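Local coordinates for protein FkbI (Streptomyces hygroscopicus, PDB 1R2J), which binds FAD and probably acts as an acyl-ACP dehydrogenase in making the methoxymalonyl extender unit of the polyketide FK520, at residues Leu302-His305 and Val306-Arg310; Lys227-Ala230 and Trp231-Gly235; Ile277-Arg280 and Val281-Ala285; Arg354-Leu357 and Ala358-Ala361; Asp270-Thr273 and Ala274-Ile277. All coordinates share one frame; numbering follows the deposited sequence.

Interaction 1 (Leu302-His305 and Val306-Arg310); sequences LAKH and VAAER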
loop_
_atom_site.group_PDB
_atom_site.type_symbol
_atom_site.label_atom_id
_atom_site.label_comp_id
_atom_site.label_asym_id
_atom_site.label_seq_id
_atom_site.Cartn_x
_atom_site.Cartn_y
_atom_site.Cartn_z
ATOM N N LEU A 302 13.497 -2.385 6.404
ATOM C CA LEU A 302 14.529 -1.450 5.997
ATOM C C LEU A 302 14.152 -0.732 4.700
ATOM O O LEU A 302 14.271 0.490 4.603
ATOM C CB LEU A 302 15.848 -2.199 5.814
ATOM C CG LEU A 302 17.021 -1.396 5.261
ATOM C CD1 LEU A 302 17.426 -0.347 6.253
ATOM C CD2 LEU A 302 18.179 -2.335 4.979
ATOM N N ALA A 303 13.678 -1.491 3.713
ATOM C CA ALA A 303 13.296 -0.914 2.425
ATOM C C ALA A 303 12.155 0.084 2.544
ATOM O O ALA A 303 12.201 1.173 1.967
ATOM C CB ALA A 303 12.914 -2.015 1.455
ATOM N N LYS A 304 11.122 -0.291 3.283
ATOM C CA LYS A 304 9.986 0.589 3.454
ATOM C C LYS A 304 10.434 1.867 4.153
ATOM O O LYS A 304 10.115 2.968 3.712
ATOM C CB LYS A 304 8.885 -0.111 4.267
ATOM C CG LYS A 304 7.631 0.721 4.465
ATOM C CD LYS A 304 7.701 1.576 5.721
ATOM C CE LYS A 304 6.679 2.709 5.672
ATOM N NZ LYS A 304 6.948 3.753 6.707
ATOM N N HIS A 305 11.189 1.704 5.233
ATOM C CA HIS A 305 11.675 2.831 6.024
ATOM C C HIS A 305 12.482 3.846 5.211
ATOM O O HIS A 305 12.146 5.035 5.168
ATOM C CB HIS A 305 12.512 2.309 7.201
ATOM C CG HIS A 305 13.029 3.385 8.102
ATOM N ND1 HIS A 305 12.201 4.290 8.736
ATOM C CD2 HIS A 305 14.289 3.686 8.498
ATOM C CE1 HIS A 305 12.930 5.100 9.484
ATOM N NE2 HIS A 305 14.200 4.756 9.357
ATOM N N VAL A 306 13.540 3.372 4.562
ATOM C CA VAL A 306 14.391 4.239 3.763
ATOM C C VAL A 306 13.682 4.847 2.557
ATOM O O VAL A 306 13.809 6.042 2.304
ATOM C CB VAL A 306 15.643 3.486 3.270
ATOM C CG1 VAL A 306 16.518 3.098 4.449
ATOM C CG2 VAL A 306 15.233 2.253 2.516
ATOM N N ALA A 307 12.942 4.030 1.811
ATOM C CA ALA A 307 12.243 4.522 0.628
ATOM C C ALA A 307 11.239 5.599 1.022
ATOM O O ALA A 307 11.088 6.601 0.331
ATOM C CB ALA A 307 11.537 3.370 -0.091
ATOM N N ALA A 308 10.569 5.401 2.152
ATOM C CA ALA A 308 9.584 6.367 2.614
ATOM C C ALA A 308 10.237 7.679 3.043
ATOM O O ALA A 308 9.824 8.752 2.594
ATOM C CB ALA A 308 8.767 5.775 3.760
ATOM N N GLU A 309 11.251 7.598 3.902
ATOM C CA GLU A 309 11.932 8.802 4.362
ATOM C C GLU A 309 12.584 9.538 3.191
ATOM O O GLU A 309 12.517 10.765 3.114
ATOM C CB GLU A 309 12.983 8.474 5.447
ATOM C CG GLU A 309 12.367 8.120 6.813
ATOM C CD GLU A 309 13.265 8.456 8.006
ATOM O OE1 GLU A 309 12.720 8.762 9.091
ATOM O OE2 GLU A 309 14.506 8.412 7.873
ATOM N N ARG A 310 13.211 8.794 2.283
ATOM C CA ARG A 310 13.847 9.406 1.120
ATOM C C ARG A 310 12.801 10.001 0.177
ATOM O O ARG A 310 13.033 11.048 -0.423
ATOM C CB ARG A 310 14.698 8.381 0.361
ATOM C CG ARG A 310 15.876 7.792 1.165
ATOM C CD ARG A 310 16.732 8.882 1.819
ATOM N NE ARG A 310 17.276 9.830 0.846
ATOM C CZ ARG A 310 17.524 11.110 1.110
ATOM N NH1 ARG A 310 17.275 11.602 2.320
ATOM N NH2 ARG A 310 18.023 11.899 0.165
#

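Interaction 2 (Lys227-Ala230 and Trp231-Gly235); sequences KSVA and WGCVG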
loop_
_atom_site.group_PDB
_atom_site.type_symbol
_atom_site.label_atom_id
_atom_site.label_comp_id
_atom_site.label_asym_id
_atom_site.label_seq_id
_atom_site.Cartn_x
_atom_site.Cartn_y
_atom_site.Cartn_z
ATOM N N LYS A 227 6.663 -4.074 1.635
ATOM C CA LYS A 227 7.409 -4.269 0.394
ATOM C C LYS A 227 6.786 -3.436 -0.721
ATOM O O LYS A 227 7.487 -2.809 -1.519
ATOM C CB LYS A 227 7.399 -5.748 -0.008
ATOM C CG LYS A 227 8.058 -6.032 -1.364
ATOM C CD LYS A 227 8.116 -7.537 -1.665
ATOM C CE LYS A 227 6.751 -8.091 -2.043
ATOM N NZ LYS A 227 6.803 -9.564 -2.269
ATOM N N SER A 228 5.459 -3.433 -0.759
ATOM C CA SER A 228 4.719 -2.701 -1.769
ATOM C C SER A 228 4.852 -1.195 -1.568
ATOM O O SER A 228 5.044 -0.452 -2.524
ATOM C CB SER A 228 3.243 -3.109 -1.732
ATOM O OG SER A 228 2.555 -2.597 -2.858
ATOM N N VAL A 229 4.742 -0.744 -0.323
ATOM C CA VAL A 229 4.874 0.676 -0.041
ATOM C C VAL A 229 6.277 1.136 -0.404
ATOM O O VAL A 229 6.450 2.228 -0.942
ATOM C CB VAL A 229 4.607 0.999 1.442
ATOM C CG1 VAL A 229 5.105 2.416 1.776
ATOM C CG2 VAL A 229 3.111 0.894 1.733
ATOM N N ALA A 230 7.272 0.298 -0.119
ATOM C CA ALA A 230 8.659 0.643 -0.427
ATOM C C ALA A 230 8.825 0.887 -1.936
ATOM O O ALA A 230 9.416 1.878 -2.352
ATOM C CB ALA A 230 9.596 -0.471 0.051
ATOM N N TRP A 231 8.284 -0.013 -2.752
ATOM C CA TRP A 231 8.371 0.138 -4.200
ATOM C C TRP A 231 7.520 1.324 -4.638
ATOM O O TRP A 231 7.865 2.028 -5.584
ATOM C CB TRP A 231 7.900 -1.136 -4.919
ATOM C CG TRP A 231 8.938 -2.213 -4.959
ATOM C CD1 TRP A 231 8.920 -3.400 -4.280
ATOM C CD2 TRP A 231 10.153 -2.206 -5.725
ATOM N NE1 TRP A 231 10.047 -4.134 -4.581
ATOM C CE2 TRP A 231 10.820 -3.424 -5.463
ATOM C CE3 TRP A 231 10.741 -1.290 -6.609
ATOM C CZ2 TRP A 231 12.046 -3.750 -6.051
ATOM C CZ3 TRP A 231 11.963 -1.617 -7.195
ATOM C CH2 TRP A 231 12.598 -2.838 -6.911
ATOM N N GLY A 232 6.414 1.545 -3.939
ATOM C CA GLY A 232 5.557 2.663 -4.274
ATOM C C GLY A 232 6.341 3.954 -4.102
ATOM O O GLY A 232 6.236 4.877 -4.921
ATOM N N CYS A 233 7.144 4.015 -3.044
ATOM C CA CYS A 233 7.947 5.207 -2.771
ATOM C C CYS A 233 9.040 5.412 -3.797
ATOM O O CYS A 233 9.413 6.545 -4.093
ATOM C CB CYS A 233 8.537 5.139 -1.367
ATOM S SG CYS A 233 7.244 5.214 -0.108
ATOM N N VAL A 234 9.571 4.317 -4.325
ATOM C CA VAL A 234 10.576 4.426 -5.375
ATOM C C VAL A 234 9.872 5.134 -6.539
ATOM O O VAL A 234 10.467 5.959 -7.223
ATOM C CB VAL A 234 11.064 3.037 -5.852
ATOM C CG1 VAL A 234 11.997 3.193 -7.053
ATOM C CG2 VAL A 234 11.790 2.327 -4.722
ATOM N N GLY A 235 8.595 4.800 -6.748
ATOM C CA GLY A 235 7.825 5.416 -7.822
ATOM C C GLY A 235 7.666 6.911 -7.609
ATOM O O GLY A 235 7.814 7.710 -8.544
#

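Interaction 3 (Ile277-Arg280 and Val281-Ala285); sequences IAAR and VCEYA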
loop_
_atom_site.group_PDB
_atom_site.type_symbol
_atom_site.label_atom_id
_atom_site.label_comp_id
_atom_site.label_asym_id
_atom_site.label_seq_id
_atom_site.Cartn_x
_atom_site.Cartn_y
_atom_site.Cartn_z
ATOM N N ILE A 277 19.010 5.056 -4.111
ATOM C CA ILE A 277 19.098 4.402 -2.811
ATOM C C ILE A 277 17.837 3.578 -2.532
ATOM O O ILE A 277 17.920 2.410 -2.140
ATOM C CB ILE A 277 19.285 5.436 -1.679
ATOM C CG1 ILE A 277 20.686 6.045 -1.753
ATOM C CG2 ILE A 277 19.087 4.763 -0.299
ATOM C CD1 ILE A 277 20.890 7.163 -0.768
ATOM N N ALA A 278 16.676 4.192 -2.735
ATOM C CA ALA A 278 15.405 3.506 -2.510
ATOM C C ALA A 278 15.272 2.259 -3.394
ATOM O O ALA A 278 14.808 1.209 -2.945
ATOM C CB ALA A 278 14.240 4.470 -2.773
ATOM N N ALA A 279 15.687 2.370 -4.650
ATOM C CA ALA A 279 15.603 1.238 -5.566
ATOM C C ALA A 279 16.503 0.074 -5.133
ATOM O O ALA A 279 16.077 -1.085 -5.124
ATOM C CB ALA A 279 15.966 1.684 -6.981
ATOM N N ARG A 280 17.744 0.385 -4.774
ATOM C CA ARG A 280 18.695 -0.634 -4.353
ATOM C C ARG A 280 18.179 -1.419 -3.154
ATOM O O ARG A 280 18.211 -2.646 -3.146
ATOM C CB ARG A 280 20.039 0.006 -3.985
ATOM C CG ARG A 280 20.732 0.781 -5.112
ATOM C CD ARG A 280 21.090 -0.104 -6.287
ATOM N NE ARG A 280 20.012 -0.196 -7.268
ATOM C CZ ARG A 280 19.733 0.738 -8.172
ATOM N NH1 ARG A 280 20.449 1.857 -8.237
ATOM N NH2 ARG A 280 18.741 0.545 -9.025
ATOM N N VAL A 281 17.689 -0.705 -2.144
ATOM C CA VAL A 281 17.195 -1.363 -0.942
ATOM C C VAL A 281 15.949 -2.199 -1.235
ATOM O O VAL A 281 15.750 -3.266 -0.640
ATOM C CB VAL A 281 16.930 -0.317 0.182
ATOM C CG1 VAL A 281 15.770 0.588 -0.191
ATOM C CG2 VAL A 281 16.673 -1.026 1.495
ATOM N N CYS A 282 15.120 -1.732 -2.167
ATOM C CA CYS A 282 13.902 -2.463 -2.532
ATOM C C CYS A 282 14.258 -3.740 -3.280
ATOM O O CYS A 282 13.632 -4.785 -3.080
ATOM C CB CYS A 282 12.990 -1.599 -3.404
ATOM S SG CYS A 282 12.258 -0.208 -2.525
ATOM N N GLU A 283 15.273 -3.646 -4.136
ATOM C CA GLU A 283 15.739 -4.786 -4.911
ATOM C C GLU A 283 16.306 -5.869 -3.988
ATOM O O GLU A 283 16.039 -7.061 -4.169
ATOM C CB GLU A 283 16.815 -4.328 -5.901
ATOM C CG GLU A 283 16.277 -3.464 -7.038
ATOM C CD GLU A 283 17.366 -2.657 -7.709
ATOM O OE1 GLU A 283 17.050 -1.831 -8.589
ATOM O OE2 GLU A 283 18.544 -2.845 -7.351
ATOM N N TYR A 284 17.088 -5.442 -3.003
ATOM C CA TYR A 284 17.694 -6.354 -2.039
ATOM C C TYR A 284 16.618 -7.113 -1.253
ATOM O O TYR A 284 16.702 -8.336 -1.070
ATOM C CB TYR A 284 18.574 -5.560 -1.071
ATOM C CG TYR A 284 19.311 -6.394 -0.053
ATOM C CD1 TYR A 284 20.492 -7.061 -0.386
ATOM C CD2 TYR A 284 18.841 -6.501 1.254
ATOM C CE1 TYR A 284 21.191 -7.808 0.570
ATOM C CE2 TYR A 284 19.528 -7.248 2.213
ATOM C CZ TYR A 284 20.700 -7.892 1.863
ATOM O OH TYR A 284 21.382 -8.611 2.816
ATOM N N ALA A 285 15.609 -6.388 -0.782
ATOM C CA ALA A 285 14.539 -7.014 -0.019
ATOM C C ALA A 285 13.736 -7.963 -0.905
ATOM O O ALA A 285 13.309 -9.033 -0.458
ATOM C CB ALA A 285 13.625 -5.951 0.576
#

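Interaction 4 (Arg354-Leu357 and Ala358-Ala361); sequences RVML and AQHA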
loop_
_atom_site.group_PDB
_atom_site.type_symbol
_atom_site.label_atom_id
_atom_site.label_comp_id
_atom_site.label_asym_id
_atom_site.label_seq_id
_atom_site.Cartn_x
_atom_site.Cartn_y
_atom_site.Cartn_z
ATOM N N ARG A 354 12.430 2.352 13.250
ATOM C CA ARG A 354 13.684 2.558 13.949
ATOM C C ARG A 354 13.756 1.623 15.154
ATOM O O ARG A 354 14.797 1.019 15.403
ATOM C CB ARG A 354 13.846 4.027 14.380
ATOM C CG ARG A 354 14.227 4.949 13.217
ATOM C CD ARG A 354 14.676 6.335 13.659
ATOM N NE ARG A 354 15.454 6.968 12.601
ATOM C CZ ARG A 354 14.939 7.581 11.538
ATOM N NH1 ARG A 354 13.624 7.677 11.377
ATOM N NH2 ARG A 354 15.748 8.061 10.608
ATOM N N VAL A 355 12.663 1.475 15.897
ATOM C CA VAL A 355 12.728 0.575 17.051
ATOM C C VAL A 355 12.949 -0.862 16.588
ATOM O O VAL A 355 13.711 -1.602 17.209
ATOM C CB VAL A 355 11.450 0.625 17.948
ATOM C CG1 VAL A 355 11.075 2.065 18.262
ATOM C CG2 VAL A 355 10.311 -0.110 17.292
ATOM N N MET A 356 12.303 -1.261 15.493
ATOM C CA MET A 356 12.472 -2.632 15.017
ATOM C C MET A 356 13.864 -2.885 14.447
ATOM O O MET A 356 14.470 -3.922 14.725
ATOM C CB MET A 356 11.404 -2.982 13.976
ATOM C CG MET A 356 9.984 -2.965 14.536
ATOM S SD MET A 356 8.757 -3.608 13.373
ATOM C CE MET A 356 8.416 -2.161 12.386
ATOM N N LEU A 357 14.377 -1.948 13.657
ATOM C CA LEU A 357 15.711 -2.119 13.089
ATOM C C LEU A 357 16.766 -2.045 14.188
ATOM O O LEU A 357 17.815 -2.674 14.092
ATOM C CB LEU A 357 15.986 -1.054 12.033
ATOM C CG LEU A 357 15.153 -1.193 10.755
ATOM C CD1 LEU A 357 15.305 0.069 9.931
ATOM C CD2 LEU A 357 15.581 -2.423 9.968
ATOM N N ALA A 358 16.482 -1.266 15.228
ATOM C CA ALA A 358 17.398 -1.134 16.352
ATOM C C ALA A 358 17.457 -2.496 17.041
ATOM O O ALA A 358 18.532 -2.991 17.387
ATOM C CB ALA A 358 16.889 -0.083 17.328
ATOM N N GLN A 359 16.290 -3.101 17.228
ATOM C CA GLN A 359 16.224 -4.399 17.876
ATOM C C GLN A 359 16.988 -5.422 17.050
ATOM O O GLN A 359 17.692 -6.263 17.595
ATOM C CB GLN A 359 14.766 -4.828 18.055
ATOM C CG GLN A 359 14.000 -3.912 18.998
ATOM C CD GLN A 359 12.536 -4.286 19.127
ATOM O OE1 GLN A 359 11.883 -4.643 18.143
ATOM N NE2 GLN A 359 12.007 -4.192 20.344
ATOM N N HIS A 360 16.859 -5.329 15.730
ATOM C CA HIS A 360 17.545 -6.246 14.833
ATOM C C HIS A 360 19.068 -6.100 14.943
ATOM O O HIS A 360 19.785 -7.086 15.109
ATOM C CB HIS A 360 17.104 -5.996 13.388
ATOM C CG HIS A 360 17.841 -6.829 12.389
ATOM N ND1 HIS A 360 17.695 -8.196 12.308
ATOM C CD2 HIS A 360 18.775 -6.495 11.468
ATOM C CE1 HIS A 360 18.508 -8.670 11.382
ATOM N NE2 HIS A 360 19.175 -7.658 10.858
ATOM N N ALA A 361 19.555 -4.868 14.852
ATOM C CA ALA A 361 20.988 -4.607 14.925
ATOM C C ALA A 361 21.584 -5.012 16.270
ATOM O O ALA A 361 22.685 -5.557 16.326
ATOM C CB ALA A 361 21.255 -3.134 14.667
#

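Interaction 5 (Asp270-Thr273 and Ala274-Ile277); sequences DLWT and AEQI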
loop_
_atom_site.group_PDB
_atom_site.type_symbol
_atom_site.label_atom_id
_atom_site.label_comp_id
_atom_site.label_asym_id
_atom_site.label_seq_id
_atom_site.Cartn_x
_atom_site.Cartn_y
_atom_site.Cartn_z
ATOM N N ASP A 270 20.619 15.175 -5.416
ATOM C CA ASP A 270 20.048 14.555 -4.227
ATOM C C ASP A 270 18.791 13.766 -4.586
ATOM O O ASP A 270 18.522 12.722 -3.998
ATOM C CB ASP A 270 19.748 15.614 -3.157
ATOM C CG ASP A 270 21.009 16.338 -2.685
ATOM O OD1 ASP A 270 22.104 15.745 -2.752
ATOM O OD2 ASP A 270 20.914 17.493 -2.236
ATOM N N LEU A 271 18.029 14.250 -5.562
ATOM C CA LEU A 271 16.818 13.536 -5.979
ATOM C C LEU A 271 17.185 12.236 -6.683
ATOM O O LEU A 271 16.573 11.191 -6.449
ATOM C CB LEU A 271 15.971 14.408 -6.911
ATOM C CG LEU A 271 14.962 15.348 -6.236
ATOM C CD1 LEU A 271 14.378 16.302 -7.264
ATOM C CD2 LEU A 271 13.852 14.518 -5.584
ATOM N N TRP A 272 18.190 12.310 -7.547
ATOM C CA TRP A 272 18.654 11.144 -8.280
ATOM C C TRP A 272 19.218 10.119 -7.310
ATOM O O TRP A 272 18.931 8.931 -7.416
ATOM C CB TRP A 272 19.735 11.551 -9.280
ATOM C CG TRP A 272 20.456 10.390 -9.877
ATOM C CD1 TRP A 272 21.756 10.033 -9.660
ATOM C CD2 TRP A 272 19.917 9.416 -10.772
ATOM N NE1 TRP A 272 22.061 8.896 -10.365
ATOM C CE2 TRP A 272 20.950 8.495 -11.058
ATOM C CE3 TRP A 272 18.661 9.228 -11.364
ATOM C CZ2 TRP A 272 20.766 7.402 -11.910
ATOM C CZ3 TRP A 272 18.477 8.138 -12.212
ATOM C CH2 TRP A 272 19.526 7.240 -12.475
ATOM N N THR A 273 20.025 10.598 -6.368
ATOM C CA THR A 273 20.658 9.754 -5.361
ATOM C C THR A 273 19.630 9.073 -4.462
ATOM O O THR A 273 19.777 7.900 -4.126
ATOM C CB THR A 273 21.638 10.593 -4.508
ATOM O OG1 THR A 273 22.707 11.049 -5.346
ATOM C CG2 THR A 273 22.216 9.777 -3.368
ATOM N N ALA A 274 18.596 9.814 -4.076
ATOM C CA ALA A 274 17.545 9.272 -3.228
ATOM C C ALA A 274 16.829 8.153 -3.978
ATOM O O ALA A 274 16.597 7.076 -3.432
ATOM C CB ALA A 274 16.546 10.369 -2.859
ATOM N N GLU A 275 16.479 8.425 -5.234
ATOM C CA GLU A 275 15.797 7.445 -6.065
ATOM C C GLU A 275 16.619 6.159 -6.194
ATOM O O GLU A 275 16.071 5.061 -6.125
ATOM C CB GLU A 275 15.547 8.017 -7.459
ATOM C CG GLU A 275 14.820 7.052 -8.400
ATOM C CD GLU A 275 14.708 7.604 -9.804
ATOM O OE1 GLU A 275 14.764 8.838 -9.958
ATOM O OE2 GLU A 275 14.556 6.809 -10.753
ATOM N N GLN A 276 17.929 6.307 -6.385
ATOM C CA GLN A 276 18.816 5.160 -6.532
ATOM C C GLN A 276 18.905 4.356 -5.237
ATOM O O GLN A 276 18.885 3.121 -5.262
ATOM C CB GLN A 276 20.220 5.612 -6.949
ATOM C CG GLN A 276 20.306 6.248 -8.331
ATOM C CD GLN A 276 19.511 5.483 -9.370
ATOM O OE1 GLN A 276 18.370 5.833 -9.673
ATOM N NE2 GLN A 276 20.102 4.427 -9.911
ATOM N N ILE A 277 19.010 5.056 -4.111
ATOM C CA ILE A 277 19.098 4.402 -2.811
ATOM C C ILE A 277 17.837 3.578 -2.532
ATOM O O ILE A 277 17.920 2.410 -2.140
ATOM C CB ILE A 277 19.285 5.436 -1.679
ATOM C CG1 ILE A 277 20.686 6.045 -1.753
ATOM C CG2 ILE A 277 19.087 4.763 -0.299
ATOM C CD1 ILE A 277 20.890 7.163 -0.768
#

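Interaction 1 (Leu302-His305 and Val306-Arg310)
The imidazole of His305 and the carboxylate of Glu309 are the two flat groups here, one helical turn apart. The Glu309 carboxylate lies oblique to the ring, neither squarely over it nor at its rim, and the two planes stand 35° apart. The nearest ring atom is CE1 of His305, 3.7 Å from CD of Glu309. This is van der Waals contact. His305 sends CG anti to the backbone N (chi1 -178°), and Glu309 runs out extended beyond CG, which carries its carboxylate to the CE1 and NE2 side of the ring. The polar end of Glu309 is engaged elsewhere: OE1 makes a salt bridge to Arg354 of helix 350-361, whose side chain also touches His305.

His305 and Glu309 lie on helix 297-322, in the C-terminal helical domain of the acyl-CoA dehydrogenase fold. The backbone repeats the i to i+4 pattern of an alpha helix. Ala307 N donates to Ala303 O at 3.0 Å, Ala308 N to Lys304 O at 2.9 Å and Glu309 N to His305 O at 3.0 Å.

A second side-chain pair is apolar. The branch CD1 of Leu302 meets CG1 of Val306 at 4.0 Å, beside helix 262-287, where both residues touch Val281. On another side, the chain of Lys304 bends at chi2 (-89°) and passes by Ala308, with NZ of Lys304 4.0 Å from CB of Ala308. That buried ammonium donates hydrogen bonds to the backbone oxygens of Met343 and Gly348. The side chain of Lys304 comes within about 8 Å of the bound FAD.

Interaction 2 (Lys227-Ala230 and Trp231-Gly235)
Trp231 lays the CD1 corner of its indole against Lys227, one turn earlier on the same helix. CD1 of Trp231 is 4.0 Å from CG of Lys227 and 3.2 Å from Lys227 O. The carbonyl lies oblique to the ring. Trp231 holds CG anti to its own carbonyl carbon (chi1 -80°), which swings the indole back along the helix toward Lys227. Beyond CG the lysine chain leads away. Its ammonium reaches Glu42 in a salt bridge and Ser54 in a hydrogen bond.

Lys227 O also accepts the backbone N-H of Trp231, at 3.2 Å. The next three residues are held the same way: Gly232 N to Ser228 O and Cys233 N to Val229 O, each at 2.8 Å, then Val234 N to Ala230 O at 3.1 Å.

On a different side of the helix, Val229 meets Cys233. CG1 of Val229 lies 4.0 Å from SG of Cys233, an apolar contact. Both side chains touch Met343 of helix 332-345. Ala230 packs on Ala303 of helix 297-322 and on Cys282 of helix 262-287, and its small side chain is consistent with close approach.

The arrangement is one of i to i+4 side-chain packing on a buried stretch of helix 219-248, packed among helices 54-67, 262-287, 297-322 and 332-345 in the C-terminal region of the acyl-CoA dehydrogenase fold, with the side chain of Val229 about 8 Å from the bound FAD.

Interaction 3 (Ile277-Arg280 and Val281-Ala285)
The side chain of Arg280 leans back toward the start of the helix, and Glu283, three residues on, reaches back alongside it. CB of Arg280 lies 3.1 Å from the backbone N of Val281. CG lies beside the backbone N of Arg280, opposite the carbonyl carbon, and the chain then bends at chi2 (-62°) and chi3 (89°). CD passes 3.9 Å from OE2 of Glu283. NE then donates to Glu283 OE2 at 3.0 Å, and NH2 donates to Glu283 OE1 at 2.9 Å. Both bonds are nearly straight. The arginine thus binds side-on, with NE and one terminal nitrogen, one to each carboxylate oxygen. Both oxygens lie near the guanidinium plane, at its edge. The carboxylate is turned 35° against that plane: OE1 is met on its syn side, whereas OE2 is met from above the carboxylate plane. Two bonds fix the rotation of both groups in this salt bridge, and Arg55 gives Glu283 OE2 a further, weak and long ion pair.

Glu283 also passes close to the helix backbone, with its CG 3.1 Å from Ala279 O. That oxygen accepts Glu283 N at 2.9 Å.

The i to i+3 salt bridge lies toward the surface of helix 262-287, with Arg280 exposed and Glu283 only partly so. Other sides are packed. Val281 touches Leu302, Ala303 and Val306 of helix 297-322, while Ala278 and Cys282 face helix 219-248, at Leu237 and at Ala230, Trp231 and Val234.

Interaction 4 (Arg354-Leu357 and Ala358-Ala361)
Arg354 O accepts the N-H of Ala358 at 2.8 Å, the first of four backbone hydrogen bonds that carry most of this contact. Val355 O accepts that of Gln359 at 3.0 Å. His360 N bonds Met356 O, and Ala361 N bonds Leu357 O, both at 2.9 Å. They are the i to i+4 bonds of the last turns of helix 350-361.

Van der Waals contacts come from Gln359, whose side chain folds back on this backbone. It keeps CG anti to its carbonyl carbon (chi1 -65°) and then runs extended, which leads its amide back along the helix. There OE1 of Gln359 comes 3.8 Å from CA of Met356. CB of His360 lies 3.5 Å from Leu357 O.

This helix closes the C-terminal domain of the acyl-CoA dehydrogenase fold. Its first half borders the cofactor: the side chain of Val355 comes within about 4 Å of FAD, and Glu351, one turn earlier, binds FAD.

Polar and apolar contacts tie the helix to helix 297-322. Arg354 joins it to Glu309. Met356 and Leu357 both lie on Ile301, and His360 touches Pro298.

Interaction 5 (Asp270-Thr273 and Ala274-Ile277)
Trp272 and Gln276 form the closely packed part of this contact. The side-chain amide of Gln276 is stacked on one face of the indole, with the two planes only 6° apart. CD of Gln276 lies 3.4 Å from CZ2 of Trp272. Nearer the backbone, CG of Gln276 makes a CH-pi contact, 3.9 Å from the centroid of the five-membered ring of Trp272 and over its face. The torsions explain the overlap. Trp272 places CG anti to the backbone N (chi1 168°), and Gln276 bends at chi2 (-44°), which brings its amide over one face of the ring. The backbone holds the same pair, since Gln276 N donates to Trp272 O at 3.0 Å. Trp272 is itself exposed despite this close stack.

Glu275 comes to the indole more loosely. Its OE1 stands 4.2 Å from CE3 of Trp272, with carboxylate and ring steeply inclined to each other. The carboxylate is committed instead to a salt bridge with Arg241, whose side chain also touches Trp272.

Thr273 and Ile277, also exposed to solvent, make the looser contact. CG2 of Thr273 and CD1 of Ile277 touch at 3.9 Å. Ile277 N bonds Thr273 O at 2.9 Å, and the hydroxyl of Thr273 is hydrogen-bonded to Ala269 O, back along the helix.

These two turns belong to helix 262-287 and lie far from the FAD site. Helix 219-248 packs against Leu271, Ala274 and Glu275 through Ala244, Leu237 and Arg238. Helix 297-322 meets Leu271 at Thr317 and Ala318, and reaches Ala274 through Arg310.

Overall arrangement
All five contacts lie within single helices of the C-terminal domain. Interactions 1 and 2 are buried, on helices 297-322 and 219-248, and their centres are 8 Å apart. Small residues and apolar branches dominate where these helices meet. Interactions 3 and 5 follow each other on helix 262-287 and share Ile277. They are partly buried, and their distinctive chemistry is a salt bridge near the surface in one and an amide-indole stack, also at the surface, in the other. Val281 and Cys282 of interaction 3 pack on interactions 1 and 2 respectively. Interaction 4 is a surface contact, held mainly by backbone bonds. The salt bridge from Glu309 to Arg354 joins it to interaction 1.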